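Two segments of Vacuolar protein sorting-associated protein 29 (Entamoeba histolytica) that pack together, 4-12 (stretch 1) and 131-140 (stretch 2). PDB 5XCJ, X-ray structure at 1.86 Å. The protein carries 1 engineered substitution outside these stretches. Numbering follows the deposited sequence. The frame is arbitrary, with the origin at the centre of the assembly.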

# COMPACT_ATOMS: atom_id res chain seq x y z
N LEU A 4 2.47 -0.73 8.12
CA LEU A 4 2.76 0.30 7.15
C LEU A 4 2.34 -0.24 5.78
O LEU A 4 2.79 -1.30 5.38
CB LEU A 4 4.26 0.62 7.15
CG LEU A 4 4.83 1.46 6.00
CD1 LEU A 4 4.28 2.88 5.99
CD2 LEU A 4 6.35 1.47 6.03
N VAL A 5 1.44 0.47 5.11
CA VAL A 5 0.99 0.07 3.78
C VAL A 5 1.62 1.06 2.79
O VAL A 5 1.30 2.24 2.80
CB VAL A 5 -0.54 0.06 3.67
CG1 VAL A 5 -0.99 -0.44 2.31
CG2 VAL A 5 -1.14 -0.78 4.78
N ILE A 6 2.51 0.55 1.96
CA ILE A 6 3.25 1.37 1.00
C ILE A 6 3.50 0.63 -0.32
O ILE A 6 3.36 -0.59 -0.37
CB ILE A 6 4.60 1.78 1.64
CG1 ILE A 6 5.16 3.07 1.03
CG2 ILE A 6 5.58 0.63 1.57
CD1 ILE A 6 6.33 3.64 1.80
N GLY A 7 3.86 1.37 -1.36
CA GLY A 7 4.13 0.78 -2.66
C GLY A 7 4.23 1.74 -3.83
O GLY A 7 4.22 2.96 -3.66
N ASP A 8 4.32 1.17 -5.03
CA ASP A 8 4.40 1.93 -6.28
C ASP A 8 5.55 2.94 -6.29
O ASP A 8 5.38 4.10 -6.65
CB ASP A 8 3.07 2.59 -6.62
CG ASP A 8 2.09 1.61 -7.23
OD1 ASP A 8 2.55 0.74 -7.98
OD2 ASP A 8 0.89 1.71 -6.94
N PHE A 9 6.70 2.49 -5.82
CA PHE A 9 7.90 3.32 -5.76
C PHE A 9 8.49 3.77 -7.09
O PHE A 9 8.92 4.91 -7.23
CB PHE A 9 9.00 2.59 -4.99
CG PHE A 9 8.67 2.31 -3.56
CD1 PHE A 9 8.83 3.29 -2.59
CD2 PHE A 9 8.21 1.07 -3.17
CE1 PHE A 9 8.54 3.03 -1.28
CE2 PHE A 9 7.91 0.80 -1.86
CZ PHE A 9 8.07 1.78 -0.91
N HIS A 10 8.54 2.86 -8.05
CA HIS A 10 9.21 3.14 -9.31
C HIS A 10 8.45 2.83 -10.60
O HIS A 10 7.66 1.90 -10.67
CB HIS A 10 10.52 2.35 -9.32
CG HIS A 10 11.59 2.93 -10.21
ND1 HIS A 10 12.33 4.04 -9.86
CD2 HIS A 10 12.05 2.54 -11.41
CE1 HIS A 10 13.19 4.31 -10.82
NE2 HIS A 10 13.04 3.42 -11.77
N VAL A 11 8.76 3.63 -11.61
CA VAL A 11 8.25 3.48 -12.96
C VAL A 11 9.51 3.40 -13.83
O VAL A 11 10.44 4.19 -13.64
CB VAL A 11 7.35 4.65 -13.38
CG1 VAL A 11 7.10 4.62 -14.87
CG2 VAL A 11 6.04 4.62 -12.61
N PRO A 12 9.55 2.47 -14.78
CA PRO A 12 10.75 2.30 -15.60
C PRO A 12 11.07 3.57 -16.37
O PRO A 12 10.17 4.19 -16.91
CB PRO A 12 10.35 1.20 -16.58
CG PRO A 12 9.29 0.44 -15.87
CD PRO A 12 8.52 1.46 -15.10
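Stretch 2 (131-140) NPGSATGAYS

Stretch 2 follows stretch 1 in the same direction: Ile6 lies nearest Pro132 (CA to CA 5.7 Å), Asp8 nearest Ser134 (CA to CA 4.6 Å) and Phe9 nearest Thr136 (CA to CA 5.6 Å), and farther along Val11 meets Ala138 and Tyr139. Residues 4-6 of stretch 1 end a strand, and the chain then runs on as loop, passing through Asp8 with both backbone angles positive (phi 55°, psi 44°). Stretch 2 answers with an irregular path whose one defined feature is a type I beta turn from Ser134 to Gly137, closed by Gly137 N to Ser134 O at 3.1 Å. Gly133 (phi 76°) and Gly137 (phi 61°) both have the positive phi that glycine tolerates best, and they flank the three residues that do most of the polar work. The surface buried between the two stretches is 509 Å², both sides summed.

The polar rule is that stretch 2 donates and the carbonyls of three successive residues of stretch 1 accept. Ala135 N gives a nearly straight hydrogen bond to Gly7 O (3.0 Å, 164° at the hydrogen), Ser134 OG a short one to Asp8 O (2.6 Å), and Thr136 OG1 one to Phe9 O (2.9 Å). Two of the three donors are side-chain hydroxyls, on Ser134 and Thr136. Ser134 OG also accepts from Ala138 N at 3.0 Å, so the one hydroxyl ties the residue after the turn back to its start while donating across. Gly7 O also receives a CA-H...O contact from Ser134 CA at 3.5 Å. Before the turn, Gly133 N is fixed by Asn131 OD1 at 2.8 Å, within stretch 2.

The apolar contacts are made one side chain at a time. Pro132 points toward stretch 1 and rests on Val5, its CG 3.5 Å from Val5 CG1. Ala135, also pointing toward stretch 1, brings its CB to 3.5 Å from Ile6 CG1 and equally to 3.5 Å from Phe9 CE1; one methyl serves two large side chains whose own CA-to-CB bonds point away. Thr136 CG2 lies at the edge of the Phe9 ring, 4.3 Å from Phe9 CD1. At the far end, Val11 turns toward stretch 2 and places CG2 4.1 Å from Ala138 CB, while Val11 CG1 meets the edge of the Tyr139 ring at CD2, 4.4 Å away. Two carbons also pack closely on carbonyl oxygens: Pro132 CB lies 3.2 Å from Val5 O, and Val11 CG2 3.3 Å from Tyr139 O.

Three waters carry the remaining polar links. Gly7 O and Gly133 O, both acceptors, stand 3.4 Å apart without bonding; water 1 donates to Gly133 O (2.6 Å) and accepts a weak bond from Gly7 N (3.2 Å). Asp8 OD2 is linked to stretch 2 by two waters: water 2 lies 2.9 Å from Asp8 OD2 and 2.8 Å from Asn131 OD1, and water 3 is 2.7 Å from both Asp8 OD2 and Gly133 O. The carboxylate is also bonded elsewhere in the structure.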

# COMPACT_ATOMS: atom_id res chain seq x y z
N ASN A 131 -5.82 1.39 -0.75
CA ASN A 131 -4.76 1.69 -1.70
C ASN A 131 -3.95 2.83 -1.09
O ASN A 131 -4.49 3.90 -0.86
CB ASN A 131 -5.38 2.10 -3.03
CG ASN A 131 -4.35 2.29 -4.12
OD1 ASN A 131 -3.25 2.75 -3.87
ND2 ASN A 131 -4.72 1.96 -5.34
N PRO A 132 -2.66 2.62 -0.86
CA PRO A 132 -1.82 3.66 -0.25
C PRO A 132 -1.27 4.68 -1.25
O PRO A 132 -0.62 5.63 -0.83
CB PRO A 132 -0.67 2.86 0.37
CG PRO A 132 -0.58 1.63 -0.46
CD PRO A 132 -1.95 1.34 -1.00
N GLY A 133 -1.55 4.49 -2.53
CA GLY A 133 -1.03 5.38 -3.55
C GLY A 133 0.44 5.11 -3.81
O GLY A 133 0.97 4.07 -3.43
N SER A 134 1.12 6.04 -4.46
CA SER A 134 2.53 5.86 -4.73
C SER A 134 3.31 6.61 -3.67
O SER A 134 3.09 7.80 -3.45
CB SER A 134 2.90 6.37 -6.12
OG SER A 134 4.30 6.43 -6.28
N ALA A 135 4.26 5.92 -3.06
CA ALA A 135 5.08 6.48 -1.99
C ALA A 135 5.89 7.68 -2.47
O ALA A 135 6.12 8.61 -1.72
CB ALA A 135 6.01 5.42 -1.42
N THR A 136 6.33 7.62 -3.71
CA THR A 136 7.13 8.68 -4.30
C THR A 136 6.34 9.62 -5.19
O THR A 136 6.89 10.55 -5.75
CB THR A 136 8.26 8.07 -5.14
OG1 THR A 136 7.69 7.27 -6.17
CG2 THR A 136 9.15 7.21 -4.27
N GLY A 137 5.03 9.41 -5.28
CA GLY A 137 4.21 10.22 -6.17
C GLY A 137 4.67 10.06 -7.61
O GLY A 137 4.72 11.01 -8.37
N ALA A 138 4.97 8.82 -7.98
CA ALA A 138 5.47 8.46 -9.30
C ALA A 138 4.45 8.63 -10.43
O ALA A 138 3.25 8.60 -10.21
CB ALA A 138 6.00 7.04 -9.29
N TYR A 139 4.96 8.79 -11.64
CA TYR A 139 4.11 9.01 -12.80
C TYR A 139 3.14 7.85 -13.06
O TYR A 139 3.51 6.69 -12.96
CB TYR A 139 5.00 9.24 -14.04
CG TYR A 139 4.28 9.02 -15.35
CD1 TYR A 139 3.55 10.03 -15.94
CD2 TYR A 139 4.28 7.78 -15.97
CE1 TYR A 139 2.87 9.84 -17.11
CE2 TYR A 139 3.60 7.57 -17.15
CZ TYR A 139 2.90 8.60 -17.71
OH TYR A 139 2.21 8.41 -18.88
N SER A 140 1.92 8.20 -13.41
CA SER A 140 0.93 7.21 -13.77
C SER A 140 0.07 7.75 -14.90
O SER A 140 -0.31 8.91 -14.90
CB SER A 140 0.04 6.85 -12.57
OG SER A 140 -0.97 5.95 -12.95
O HOH W 1 2.42 4.17 -1.23
O HOH W 2 -1.40 3.14 -5.91
O HOH W 3 0.28 1.62 -4.31